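Local coordinates for butyryl-CoA dehydrogenase (Marinomonas mediterranea, PDB 6CXT), which belongs to the flavin-dependent acyl-CoA dehydrogenase family and binds flavin-adenine dinucleotide, at residues G32-N37 / T81-A86; G42-F47 / I68-G73; T182-P187 / C217-D222. All blocks are in the same frame, centred on the assembly; numbering follows the deposited sequence.

Interaction 1: G32-N37 / T81-A86. With EDO (1,2-ethanediol), chain E.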
ATOM      1  N   GLY B  32      31.262  20.085 -12.146  1.00 37.66           N
ATOM      2  CA  GLY B  32      31.152  19.318 -13.403  1.00 34.63           C
ATOM      3  C   GLY B  32      31.251  17.809 -13.183  1.00 32.29           C
ATOM      4  O   GLY B  32      31.219  17.345 -12.055  1.00 31.67           O
ATOM      5  N   PHE B  33      31.381  17.038 -14.272  1.00 32.63           N
ATOM      6  CA  PHE B  33      31.481  15.582 -14.202  1.00 26.69           C
ATOM      7  C   PHE B  33      32.682  15.144 -13.360  1.00 25.23           C
ATOM      8  O   PHE B  33      33.762  15.663 -13.553  1.00 24.59           O
ATOM      9  CB  PHE B  33      31.570  15.010 -15.619  1.00 28.18           C
ATOM     10  CG  PHE B  33      31.707  13.525 -15.636  1.00 24.16           C
ATOM     11  CD1 PHE B  33      30.640  12.721 -15.221  1.00 22.98           C
ATOM     12  CD2 PHE B  33      32.885  12.933 -16.063  1.00 24.29           C
ATOM     13  CE1 PHE B  33      30.786  11.342 -15.203  1.00 23.76           C
ATOM     14  CE2 PHE B  33      33.036  11.551 -16.046  1.00 25.62           C
ATOM     15  CZ  PHE B  33      31.982  10.762 -15.619  1.00 22.95           C
ATOM     16  N   PRO B  34      32.506  14.196 -12.413  1.00 24.69           N
ATOM     17  CA  PRO B  34      33.644  13.823 -11.578  1.00 23.79           C
ATOM     18  C   PRO B  34      34.582  12.886 -12.317  1.00 22.92           C
ATOM     19  O   PRO B  34      34.671  11.668 -12.070  1.00 23.26           O
ATOM     20  CB  PRO B  34      32.985  13.142 -10.356  1.00 23.46           C
ATOM     21  CG  PRO B  34      31.690  12.620 -10.906  1.00 22.90           C
ATOM     22  CD  PRO B  34      31.231  13.722 -11.813  1.00 23.90           C
ATOM     23  N   ARG B  35      35.333  13.473 -13.234  1.00 23.96           N
ATOM     24  CA  ARG B  35      36.217  12.674 -14.072  1.00 23.58           C
ATOM     25  C   ARG B  35      37.282  11.921 -13.268  1.00 24.32           C
ATOM     26  O   ARG B  35      37.599  10.761 -13.584  1.00 22.76           O
ATOM     27  CB  ARG B  35      36.858  13.594 -15.160  1.00 27.33           C
ATOM     28  CG  ARG B  35      37.898  12.855 -16.029  1.00 29.92           C
ATOM     29  CD  ARG B  35      37.312  11.885 -17.044  1.00 33.44           C
ATOM     30  NE  ARG B  35      36.421  12.597 -17.969  1.00 36.06           N
ATOM     31  CZ  ARG B  35      36.064  12.158 -19.177  1.00 33.66           C
ATOM     32  NH1 ARG B  35      36.578  11.025 -19.657  1.00 32.14           N
ATOM     33  NH2 ARG B  35      35.211  12.883 -19.901  1.00 34.87           N
ATOM     34  N   ASP B  36      37.817  12.542 -12.208  1.00 24.74           N
ATOM     35  CA  ASP B  36      38.832  11.833 -11.446  1.00 27.29           C
ATOM     36  C   ASP B  36      38.257  10.560 -10.788  1.00 24.03           C
ATOM     37  O   ASP B  36      38.927   9.516 -10.758  1.00 21.08           O
ATOM     38  CB  ASP B  36      39.461  12.721 -10.378  1.00 31.14           C
ATOM     39  CG  ASP B  36      40.395  13.762 -10.970  1.00 42.03           C
ATOM     40  OD1 ASP B  36      40.982  13.498 -12.048  1.00 41.22           O
ATOM     41  OD2 ASP B  36      40.514  14.856 -10.382  1.00 48.61           O
ATOM     42  N   ASN B  37      37.050  10.672 -10.227  1.00 22.27           N
ATOM     43  CA  ASN B  37      36.394   9.494  -9.637  1.00 21.69           C
ATOM     44  C   ASN B  37      36.025   8.448 -10.686  1.00 21.10           C
ATOM     45  O   ASN B  37      36.155   7.279 -10.426  1.00 21.27           O
ATOM     46  CB  ASN B  37      35.182   9.907  -8.775  1.00 22.70           C
ATOM     47  CG  ASN B  37      35.613  10.577  -7.472  1.00 25.98           C
ATOM     48  OD1 ASN B  37      36.779  10.468  -7.056  1.00 25.54           O
ATOM     49  ND2 ASN B  37      34.707  11.285  -6.850  1.00 23.71           N
ATOM     50  N   THR B  81      25.881   7.685  -6.175  1.00 19.62           N
ATOM     51  CA  THR B  81      25.091   6.734  -6.944  1.00 17.50           C
ATOM     52  C   THR B  81      25.065   7.102  -8.441  1.00 15.99           C
ATOM     53  O   THR B  81      25.077   6.220  -9.287  1.00 15.80           O
ATOM     54  CB  THR B  81      23.675   6.689  -6.325  1.00 17.93           C
ATOM     55  OG1 THR B  81      23.833   6.386  -4.909  1.00 17.41           O
ATOM     56  CG2 THR B  81      22.759   5.618  -6.984  1.00 18.83           C
ATOM     57  N   GLY B  82      24.939   8.388  -8.726  1.00 15.11           N
ATOM     58  CA  GLY B  82      24.802   8.913 -10.102  1.00 16.36           C
ATOM     59  C   GLY B  82      26.020   8.488 -10.902  1.00 17.45           C
ATOM     60  O   GLY B  82      25.913   8.107 -12.088  1.00 15.72           O
ATOM     61  N   LEU B  83      27.171   8.561 -10.243  1.00 16.07           N
ATOM     62  CA  LEU B  83      28.432   8.172 -10.901  1.00 17.87           C
ATOM     63  C   LEU B  83      28.442   6.677 -11.247  1.00 17.84           C
ATOM     64  O   LEU B  83      28.818   6.275 -12.365  1.00 16.83           O
ATOM     65  CB  LEU B  83      29.666   8.571 -10.066  1.00 17.11           C
ATOM     66  CG  LEU B  83      31.039   8.131 -10.661  1.00 20.68           C
ATOM     67  CD1 LEU B  83      31.240   8.783 -12.007  1.00 19.48           C
ATOM     68  CD2 LEU B  83      32.181   8.579  -9.759  1.00 21.19           C
ATOM     69  N   LEU B  84      28.024   5.842 -10.298  1.00 17.36           N
ATOM     70  CA  LEU B  84      27.924   4.397 -10.535  1.00 18.37           C
ATOM     71  C   LEU B  84      26.963   4.101 -11.671  1.00 16.75           C
ATOM     72  O   LEU B  84      27.222   3.197 -12.473  1.00 18.07           O
ATOM     73  CB  LEU B  84      27.470   3.665  -9.258  1.00 17.06           C
ATOM     74  CG  LEU B  84      28.551   3.713  -8.166  1.00 18.35           C
ATOM     75  CD1 LEU B  84      27.955   3.058  -6.905  1.00 17.98           C
ATOM     76  CD2 LEU B  84      29.880   3.024  -8.601  1.00 19.80           C
ATOM     77  N   PHE B  85      25.860   4.831 -11.691  1.00 17.05           N
ATOM     78  CA  PHE B  85      24.817   4.693 -12.709  1.00 17.35           C
ATOM     79  C   PHE B  85      25.416   5.024 -14.104  1.00 17.49           C
ATOM     80  O   PHE B  85      25.245   4.258 -15.025  1.00 17.27           O
ATOM     81  CB  PHE B  85      23.692   5.642 -12.382  1.00 17.05           C
ATOM     82  CG  PHE B  85      22.678   5.805 -13.482  1.00 18.26           C
ATOM     83  CD1 PHE B  85      21.874   4.756 -13.878  1.00 19.74           C
ATOM     84  CD2 PHE B  85      22.483   7.055 -14.067  1.00 17.83           C
ATOM     85  CE1 PHE B  85      20.929   4.915 -14.941  1.00 22.51           C
ATOM     86  CE2 PHE B  85      21.554   7.247 -15.114  1.00 17.66           C
ATOM     87  CZ  PHE B  85      20.753   6.178 -15.529  1.00 19.37           C
ATOM     88  N   ALA B  86      26.088   6.170 -14.220  1.00 16.56           N
ATOM     89  CA  ALA B  86      26.810   6.529 -15.492  1.00 18.48           C
ATOM     90  C   ALA B  86      27.711   5.376 -15.948  1.00 18.44           C
ATOM     91  O   ALA B  86      27.767   5.037 -17.151  1.00 20.13           O
ATOM     92  CB  ALA B  86      27.608   7.832 -15.313  1.00 18.73           C
TER
HETATM   93  C1  EDO E 402      24.681  12.350  -7.525  1.00 28.40           C
HETATM   94  O1  EDO E 402      25.305  11.753  -8.672  1.00 19.72           O
HETATM   95  C2  EDO E 402      24.500  11.403  -6.313  1.00 29.04           C
HETATM   96  O2  EDO E 402      23.675  10.317  -6.795  1.00 25.36           O
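Leu83 meets Phe33, Pro34 and Asn37 with its two methyl groups, which divide the three partners between them. Methyl CD1 of Leu83 approaches the outer end of the Phe33 ring obliquely, 4.1 Å from CE1, and the two side chains cross at roughly a right angle. Leu83 CD1 also lies 4.0 Å from CG of Pro34, where the leucine and the proline ring run past each other in opposite senses. The other methyl, CD2 of Leu83, presses on the aliphatic root of Asn37, 3.4 Å from its CB, a close approach made by the carbon and not by the amide. In Leu83 CG stands opposite the backbone N (chi1 177°), and the branch then spreads one methyl to the loop and the other to the start of helix 35-44. Trp38 and Leu41 of that helix also touch Leu83.

The polar bonds lie within each segment or go to other partners. Pro34 is the centre of an inverse gamma turn, in which Arg35 N donates to Phe33 O at 2.7 Å, and it also takes the N-cap position before helix 35-44. At the opening of helix 81-101, Asp80 OD1 accepts a bond from Leu83 N. Gly82 N gives a bond of 3.0 Å to O2 of 1,2-ethanediol, bent to 143° at the hydrogen; the diol probably comes from the crystallisation liquor.

Two helix beginnings of the N-terminal helical domain are thus joined by carbon contacts. Phe85, which touches both flavin-adenine dinucleotide and the bound pyrrole-2-carbothioate ligand (FK4), lies on the same helix as Leu83 but does not reach 32-37. With carbon on both sides, the contact is held by dispersion packing around one buried leucine, while backbone bonds shape each segment separately.

Interaction 2: G42-F47 / I68-G73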
ATOM      1  N   GLY B  42      37.593   3.226 -13.006  1.00 25.74           N
ATOM      2  CA  GLY B  42      38.323   2.566 -14.097  1.00 23.83           C
ATOM      3  C   GLY B  42      39.501   1.753 -13.593  1.00 26.27           C
ATOM      4  O   GLY B  42      39.605   0.558 -13.901  1.00 28.75           O
ATOM      5  N   ASP B  43      40.378   2.387 -12.823  1.00 26.17           N
ATOM      6  CA  ASP B  43      41.495   1.661 -12.190  1.00 28.24           C
ATOM      7  C   ASP B  43      41.078   0.525 -11.251  1.00 29.61           C
ATOM      8  O   ASP B  43      41.718  -0.499 -11.205  1.00 30.37           O
ATOM      9  CB  ASP B  43      42.372   2.632 -11.406  1.00 29.81           C
ATOM     10  CG  ASP B  43      42.956   3.717 -12.285  1.00 35.46           C
ATOM     11  OD1 ASP B  43      42.937   3.573 -13.514  1.00 36.82           O
ATOM     12  OD2 ASP B  43      43.414   4.734 -11.746  1.00 40.24           O
ATOM     13  N   PHE B  44      40.000   0.708 -10.490  1.00 28.04           N
ATOM     14  CA  PHE B  44      39.477  -0.375  -9.660  1.00 28.01           C
ATOM     15  C   PHE B  44      39.056  -1.587 -10.508  1.00 28.16           C
ATOM     16  O   PHE B  44      39.150  -2.708 -10.053  1.00 28.57           O
ATOM     17  CB  PHE B  44      38.322   0.154  -8.761  1.00 27.46           C
ATOM     18  CG  PHE B  44      37.546  -0.917  -8.038  1.00 27.79           C
ATOM     19  CD1 PHE B  44      37.971  -1.381  -6.788  1.00 29.15           C
ATOM     20  CD2 PHE B  44      36.390  -1.457  -8.603  1.00 26.48           C
ATOM     21  CE1 PHE B  44      37.243  -2.372  -6.101  1.00 28.26           C
ATOM     22  CE2 PHE B  44      35.670  -2.462  -7.930  1.00 27.15           C
ATOM     23  CZ  PHE B  44      36.099  -2.903  -6.664  1.00 28.37           C
ATOM     24  N   GLY B  45      38.581  -1.351 -11.724  1.00 27.80           N
ATOM     25  CA  GLY B  45      38.155  -2.416 -12.619  1.00 25.78           C
ATOM     26  C   GLY B  45      36.657  -2.440 -12.899  1.00 25.42           C
ATOM     27  O   GLY B  45      36.188  -3.384 -13.521  1.00 26.30           O
ATOM     28  N   TYR B  46      35.911  -1.413 -12.448  1.00 27.32           N
ATOM     29  CA  TYR B  46      34.403  -1.325 -12.609  1.00 23.72           C
ATOM     30  C   TYR B  46      33.934  -1.496 -14.039  1.00 23.81           C
ATOM     31  O   TYR B  46      32.909  -2.129 -14.298  1.00 24.07           O
ATOM     32  CB  TYR B  46      33.929   0.053 -12.102  1.00 23.29           C
ATOM     33  CG  TYR B  46      32.425   0.310 -12.032  1.00 22.30           C
ATOM     34  CD1 TYR B  46      31.560  -0.656 -11.511  1.00 21.91           C
ATOM     35  CD2 TYR B  46      31.874   1.540 -12.427  1.00 23.85           C
ATOM     36  CE1 TYR B  46      30.203  -0.412 -11.405  1.00 23.62           C
ATOM     37  CE2 TYR B  46      30.486   1.812 -12.318  1.00 22.94           C
ATOM     38  CZ  TYR B  46      29.664   0.823 -11.824  1.00 23.19           C
ATOM     39  OH  TYR B  46      28.308   1.010 -11.691  1.00 21.70           O
ATOM     40  N   PHE B  47      34.654  -0.901 -15.002  1.00 24.63           N
ATOM     41  CA  PHE B  47      34.158  -0.957 -16.370  1.00 25.32           C
ATOM     42  C   PHE B  47      34.608  -2.215 -17.083  1.00 26.69           C
ATOM     43  O   PHE B  47      34.118  -2.517 -18.165  1.00 29.40           O
ATOM     44  CB  PHE B  47      34.615   0.257 -17.188  1.00 26.20           C
ATOM     45  CG  PHE B  47      34.401   1.557 -16.491  1.00 25.35           C
ATOM     46  CD1 PHE B  47      33.111   1.970 -16.136  1.00 24.12           C
ATOM     47  CD2 PHE B  47      35.475   2.367 -16.182  1.00 25.72           C
ATOM     48  CE1 PHE B  47      32.933   3.156 -15.491  1.00 22.22           C
ATOM     49  CE2 PHE B  47      35.283   3.567 -15.541  1.00 26.24           C
ATOM     50  CZ  PHE B  47      34.003   3.949 -15.178  1.00 24.57           C
ATOM     51  N   ILE B  68      27.720  -8.717 -10.438  1.00 21.23           N
ATOM     52  CA  ILE B  68      26.666  -7.976  -9.698  1.00 21.49           C
ATOM     53  C   ILE B  68      27.018  -7.814  -8.205  1.00 21.44           C
ATOM     54  O   ILE B  68      26.665  -6.810  -7.573  1.00 20.94           O
ATOM     55  CB  ILE B  68      25.216  -8.496  -9.937  1.00 21.87           C
ATOM     56  CG1 ILE B  68      24.979  -9.894  -9.428  1.00 25.15           C
ATOM     57  CG2 ILE B  68      24.810  -8.341 -11.415  1.00 22.17           C
ATOM     58  CD1 ILE B  68      24.434  -9.908  -8.010  1.00 26.14           C
ATOM     59  N   LYS B  69      27.711  -8.811  -7.646  1.00 19.34           N
ATOM     60  CA  LYS B  69      28.071  -8.733  -6.222  1.00 20.02           C
ATOM     61  C   LYS B  69      29.040  -7.598  -6.002  1.00 20.54           C
ATOM     62  O   LYS B  69      28.963  -6.872  -5.000  1.00 18.78           O
ATOM     63  CB  LYS B  69      28.650 -10.079  -5.722  1.00 20.46           C
ATOM     64  CG  LYS B  69      28.957 -10.160  -4.227  1.00 21.56           C
ATOM     65  CD  LYS B  69      27.735  -9.904  -3.337  1.00 22.92           C
ATOM     66  CE  LYS B  69      28.030 -10.321  -1.897  1.00 24.12           C
ATOM     67  NZ  LYS B  69      26.800 -10.102  -1.066  1.00 25.45           N
ATOM     68  N   ILE B  70      29.988  -7.429  -6.930  1.00 19.40           N
ATOM     69  CA  ILE B  70      30.956  -6.322  -6.774  1.00 19.69           C
ATOM     70  C   ILE B  70      30.214  -4.980  -6.941  1.00 18.72           C
ATOM     71  O   ILE B  70      30.443  -4.018  -6.204  1.00 19.13           O
ATOM     72  CB  ILE B  70      32.085  -6.447  -7.819  1.00 19.77           C
ATOM     73  CG1 ILE B  70      33.030  -7.588  -7.401  1.00 22.21           C
ATOM     74  CG2 ILE B  70      32.840  -5.113  -8.027  1.00 19.42           C
ATOM     75  CD1 ILE B  70      33.834  -8.088  -8.621  1.00 22.18           C
ATOM     76  N   ILE B  71      29.309  -4.931  -7.913  1.00 18.60           N
ATOM     77  CA  ILE B  71      28.582  -3.679  -8.167  1.00 19.12           C
ATOM     78  C   ILE B  71      27.741  -3.313  -6.914  1.00 18.77           C
ATOM     79  O   ILE B  71      27.642  -2.147  -6.525  1.00 17.19           O
ATOM     80  CB  ILE B  71      27.681  -3.820  -9.429  1.00 19.85           C
ATOM     81  CG1 ILE B  71      28.572  -3.941 -10.687  1.00 20.83           C
ATOM     82  CG2 ILE B  71      26.741  -2.612  -9.564  1.00 17.67           C
ATOM     83  CD1 ILE B  71      27.789  -4.243 -11.960  1.00 23.46           C
ATOM     84  N   GLU B  72      27.100  -4.335  -6.331  1.00 19.41           N
ATOM     85  CA  GLU B  72      26.322  -4.120  -5.100  1.00 18.74           C
ATOM     86  C   GLU B  72      27.206  -3.527  -4.040  1.00 18.99           C
ATOM     87  O   GLU B  72      26.803  -2.565  -3.360  1.00 17.99           O
ATOM     88  CB  GLU B  72      25.771  -5.448  -4.601  1.00 18.84           C
ATOM     89  CG  GLU B  72      24.961  -5.315  -3.316  1.00 18.44           C
ATOM     90  CD  GLU B  72      24.584  -6.682  -2.732  1.00 22.12           C
ATOM     91  OE1 GLU B  72      24.738  -7.721  -3.422  1.00 20.40           O
ATOM     92  OE2 GLU B  72      24.160  -6.722  -1.548  1.00 22.44           O
ATOM     93  N   GLY B  73      28.415  -4.108  -3.872  1.00 19.14           N
ATOM     94  CA  GLY B  73      29.365  -3.585  -2.889  1.00 18.48           C
ATOM     95  C   GLY B  73      29.689  -2.123  -3.144  1.00 20.09           C
ATOM     96  O   GLY B  73      29.731  -1.281  -2.218  1.00 19.65           O
TER
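The rings of Phe44 and Tyr46 both meet helix 64-77 at their edges. In the plane of the Phe44 ring, methyl CG2 of Ile70 sits 3.9 Å from CE2 and slightly farther from CZ. Tyr46 likewise receives CG1 of Ile71 near its ring plane, 4.0 Å from CE1, the two side chains crossing at about a right angle. Elsewhere round Phe44, the rings of His15 and Phe19 meet it with planes inclined by about 35°, and Tyr46 is touched by Ala88 and Ile249.

Phe44 has CG anti to the backbone N (chi1 170°), a setting that carries the ring out from the end of helix 35-44 to Ile70. That helix closes in a Schellman motif with Gly45 as the C-prime residue: Tyr46 N bonds to Leu41 O, and Gly45 N makes a weak bond to Gly42 O. Gly45, with a phi of 113°, turns the chain between Phe44 and Tyr46, which meet the consecutive Ile70 and Ile71. The phenol of Tyr46 finds its polar partner beyond both segments, in a hydrogen bond with Leu84 O on helix 81-101.

Ring edges against branched aliphatic carbons make this junction of the helical N-terminal domain apolar; the buried hydroxyl of Tyr46 is satisfied by the carbonyl of Leu84 on a third helix, a bond that probably helps to hold the ring in place.

Interaction 3: T182-P187 / C217-D222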
ATOM      1  N   THR B 182      18.251  -1.024 -36.725  1.00 22.92           N
ATOM      2  CA  THR B 182      19.631  -1.476 -36.640  1.00 21.01           C
ATOM      3  C   THR B 182      20.395  -0.660 -35.585  1.00 22.27           C
ATOM      4  O   THR B 182      20.096   0.517 -35.387  1.00 23.12           O
ATOM      5  CB  THR B 182      20.310  -1.300 -38.076  1.00 23.92           C
ATOM      6  OG1 THR B 182      19.532  -2.044 -39.053  1.00 26.83           O
ATOM      7  CG2 THR B 182      21.739  -1.743 -38.111  1.00 25.02           C
ATOM      8  N   ALA B 183      21.346  -1.326 -34.932  1.00 24.07           N
ATOM      9  CA  ALA B 183      22.215  -0.722 -33.948  1.00 25.62           C
ATOM     10  C   ALA B 183      23.541  -0.316 -34.568  1.00 26.87           C
ATOM     11  O   ALA B 183      24.143  -1.095 -35.337  1.00 27.60           O
ATOM     12  CB  ALA B 183      22.464  -1.694 -32.810  1.00 23.65           C
ATOM     13  N   PHE B 184      24.022   0.868 -34.187  1.00 23.49           N
ATOM     14  CA  PHE B 184      25.298   1.402 -34.706  1.00 25.62           C
ATOM     15  C   PHE B 184      26.095   2.005 -33.553  1.00 25.75           C
ATOM     16  O   PHE B 184      25.508   2.588 -32.636  1.00 26.45           O
ATOM     17  CB  PHE B 184      24.988   2.573 -35.657  1.00 24.81           C
ATOM     18  CG  PHE B 184      24.221   2.176 -36.884  1.00 27.05           C
ATOM     19  CD1 PHE B 184      24.896   1.675 -38.023  1.00 27.73           C
ATOM     20  CD2 PHE B 184      22.834   2.328 -36.932  1.00 26.63           C
ATOM     21  CE1 PHE B 184      24.181   1.338 -39.165  1.00 27.77           C
ATOM     22  CE2 PHE B 184      22.104   1.981 -38.072  1.00 30.49           C
ATOM     23  CZ  PHE B 184      22.793   1.498 -39.204  1.00 28.11           C
ATOM     24  N   VAL B 185      27.404   1.862 -33.594  1.00 23.50           N
ATOM     25  CA  VAL B 185      28.300   2.601 -32.703  1.00 23.60           C
ATOM     26  C   VAL B 185      28.725   3.841 -33.469  1.00 26.39           C
ATOM     27  O   VAL B 185      29.301   3.721 -34.563  1.00 25.71           O
ATOM     28  CB  VAL B 185      29.544   1.780 -32.356  1.00 25.89           C
ATOM     29  CG1 VAL B 185      30.538   2.611 -31.535  1.00 29.35           C
ATOM     30  CG2 VAL B 185      29.164   0.516 -31.599  1.00 28.91           C
ATOM     31  N   VAL B 186      28.416   5.025 -32.944  1.00 23.12           N
ATOM     32  CA  VAL B 186      28.643   6.282 -33.649  1.00 23.35           C
ATOM     33  C   VAL B 186      29.737   7.041 -32.880  1.00 23.71           C
ATOM     34  O   VAL B 186      29.482   7.508 -31.760  1.00 23.03           O
ATOM     35  CB  VAL B 186      27.370   7.112 -33.776  1.00 23.54           C
ATOM     36  CG1 VAL B 186      27.620   8.434 -34.514  1.00 23.54           C
ATOM     37  CG2 VAL B 186      26.275   6.308 -34.465  1.00 25.04           C
ATOM     38  N   PRO B 187      30.925   7.172 -33.446  1.00 21.20           N
ATOM     39  CA  PRO B 187      31.941   7.931 -32.728  1.00 20.33           C
ATOM     40  C   PRO B 187      31.549   9.404 -32.554  1.00 20.00           C
ATOM     41  O   PRO B 187      30.928   9.980 -33.394  1.00 19.78           O
ATOM     42  CB  PRO B 187      33.195   7.758 -33.587  1.00 21.72           C
ATOM     43  CG  PRO B 187      32.911   6.609 -34.468  1.00 21.66           C
ATOM     44  CD  PRO B 187      31.435   6.592 -34.683  1.00 22.07           C
ATOM     45  N   CYS B 217      24.818  12.127 -40.244  1.00 26.40           N
ATOM     46  CA  CYS B 217      26.074  11.620 -39.768  1.00 22.63           C
ATOM     47  C   CYS B 217      26.373  10.436 -40.647  1.00 28.76           C
ATOM     48  O   CYS B 217      25.553   9.502 -40.723  1.00 31.45           O
ATOM     49  CB  CYS B 217      25.950  11.144 -38.295  1.00 23.15           C
ATOM     50  SG  CYS B 217      25.811  12.574 -37.215  1.00 27.13           S
ATOM     51  N   THR B 218      27.564  10.451 -41.256  1.00 26.65           N
ATOM     52  CA  THR B 218      28.045   9.335 -42.055  1.00 25.04           C
ATOM     53  C   THR B 218      28.957   8.447 -41.320  1.00 24.84           C
ATOM     54  O   THR B 218      30.017   8.862 -40.818  1.00 27.32           O
ATOM     55  CB  THR B 218      28.695   9.895 -43.364  1.00 26.50           C
ATOM     56  OG1 THR B 218      27.646  10.570 -44.046  1.00 28.71           O
ATOM     57  CG2 THR B 218      29.254   8.767 -44.216  1.00 29.05           C
ATOM     58  N   ILE B 219      28.599   7.174 -41.247  1.00 24.00           N
ATOM     59  CA  ILE B 219      29.535   6.251 -40.619  1.00 26.22           C
ATOM     60  C   ILE B 219      29.758   4.995 -41.488  1.00 26.35           C
ATOM     61  O   ILE B 219      28.843   4.554 -42.202  1.00 28.90           O
ATOM     62  CB  ILE B 219      29.041   5.780 -39.209  1.00 30.22           C
ATOM     63  CG1 ILE B 219      27.663   5.141 -39.350  1.00 28.41           C
ATOM     64  CG2 ILE B 219      28.929   6.965 -38.213  1.00 30.00           C
ATOM     65  CD1 ILE B 219      27.230   4.445 -38.082  1.00 32.99           C
ATOM     66  N   HIS B 220      30.936   4.413 -41.347  1.00 28.28           N
ATOM     67  CA  HIS B 220      31.265   3.217 -42.086  1.00 37.52           C
ATOM     68  C   HIS B 220      30.422   2.062 -41.569  1.00 40.35           C
ATOM     69  O   HIS B 220      30.143   1.978 -40.374  1.00 37.95           O
ATOM     70  CB  HIS B 220      32.737   2.879 -41.953  1.00 40.89           C
ATOM     71  CG  HIS B 220      33.177   1.834 -42.922  1.00 51.11           C
ATOM     72  ND1 HIS B 220      33.363   0.518 -42.566  1.00 52.91           N
ATOM     73  CD2 HIS B 220      33.409   1.899 -44.257  1.00 55.81           C
ATOM     74  CE1 HIS B 220      33.713  -0.180 -43.632  1.00 57.86           C
ATOM     75  NE2 HIS B 220      33.749   0.634 -44.670  1.00 53.53           N
ATOM     76  N   LYS B 221      30.026   1.174 -42.471  1.00 38.37           N
ATOM     77  CA  LYS B 221      29.211   0.014 -42.114  1.00 38.29           C
ATOM     78  C   LYS B 221      29.845  -0.898 -41.070  1.00 32.96           C
ATOM     79  O   LYS B 221      29.106  -1.581 -40.373  1.00 36.52           O
ATOM     80  CB  LYS B 221      28.830  -0.801 -43.359  1.00 43.82           C
ATOM     81  CG  LYS B 221      30.012  -1.557 -43.948  1.00 43.01           C
ATOM     82  CD  LYS B 221      29.580  -2.386 -45.143  1.00 45.41           C
ATOM     83  CE  LYS B 221      30.792  -3.067 -45.758  1.00 51.97           C
ATOM     84  NZ  LYS B 221      30.356  -3.799 -46.972  1.00 51.19           N
ATOM     85  N   ASP B 222      31.173  -0.916 -40.922  1.00 30.35           N
ATOM     86  CA  ASP B 222      31.789  -1.731 -39.881  1.00 32.73           C
ATOM     87  C   ASP B 222      31.414  -1.253 -38.458  1.00 31.35           C
ATOM     88  O   ASP B 222      31.735  -1.918 -37.492  1.00 31.31           O
ATOM     89  CB  ASP B 222      33.317  -1.727 -39.983  1.00 36.56           C
ATOM     90  CG  ASP B 222      33.843  -2.408 -41.275  1.00 48.67           C
ATOM     91  OD1 ASP B 222      33.053  -3.018 -42.061  1.00 46.23           O
ATOM     92  OD2 ASP B 222      35.071  -2.312 -41.500  1.00 45.64           O
TER
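Phe184 is the first residue of strand 182-187 to touch Ile219. Methyl CD1 of the isoleucine comes to 3.6 Å from Phe184 CD1, at an oblique angle to the ring, and also lies against CB, so it nestles where the ring joins the chain. Tyr148 packs edge-to-face with the same phenylalanine. At Val185 only the backbone comes near: its carbonyl O is 4.1 Å from Ile219 CD1; this oxygen is buried here and finds no polar partner in the model. Val186 then contributes both branches, CG2 to Ile219 CD1 at 4.2 Å and CG1 to Ile219 CG2 at much the same distance. Pro187 completes the row with CD, 4.3 Å from Ile219 CG2.

In Ile219, CG1 is set between the backbone N and the carbonyl carbon (chi1 57°), and CD1 extends on from it toward Phe184 and Val186. The strand axes pass 8.2 Å apart at 113°, as strands of two different sheets: 181-187 belongs to the mixed sheet, 209-220 to the antiparallel one. Leu150 touches both Val186 and Ile219. Such face-to-face packing of sheets belongs to the beta middle domain of this family; between these two segments it is made of aliphatic and aromatic carbon gathered round Ile219.

Interactions 1 and 2 belong together: both use helix 35-44, one at its start and the other at its end, and interaction 2 is nested along the chain inside the loop closed by interaction 1. Their centres are 14 Å apart, and they touch where Leu84 meets Tyr46. Interaction 2 is buried, whereas interaction 1 is only partly so. Interaction 3 is also buried but lies in the beta region, with its centre 27 Å from that of interaction 1 and 29 Å from that of interaction 2. All three are apolar: ring edges dominate between helices in interaction 2, while a branched residue gathers several partners in interactions 1 and 3.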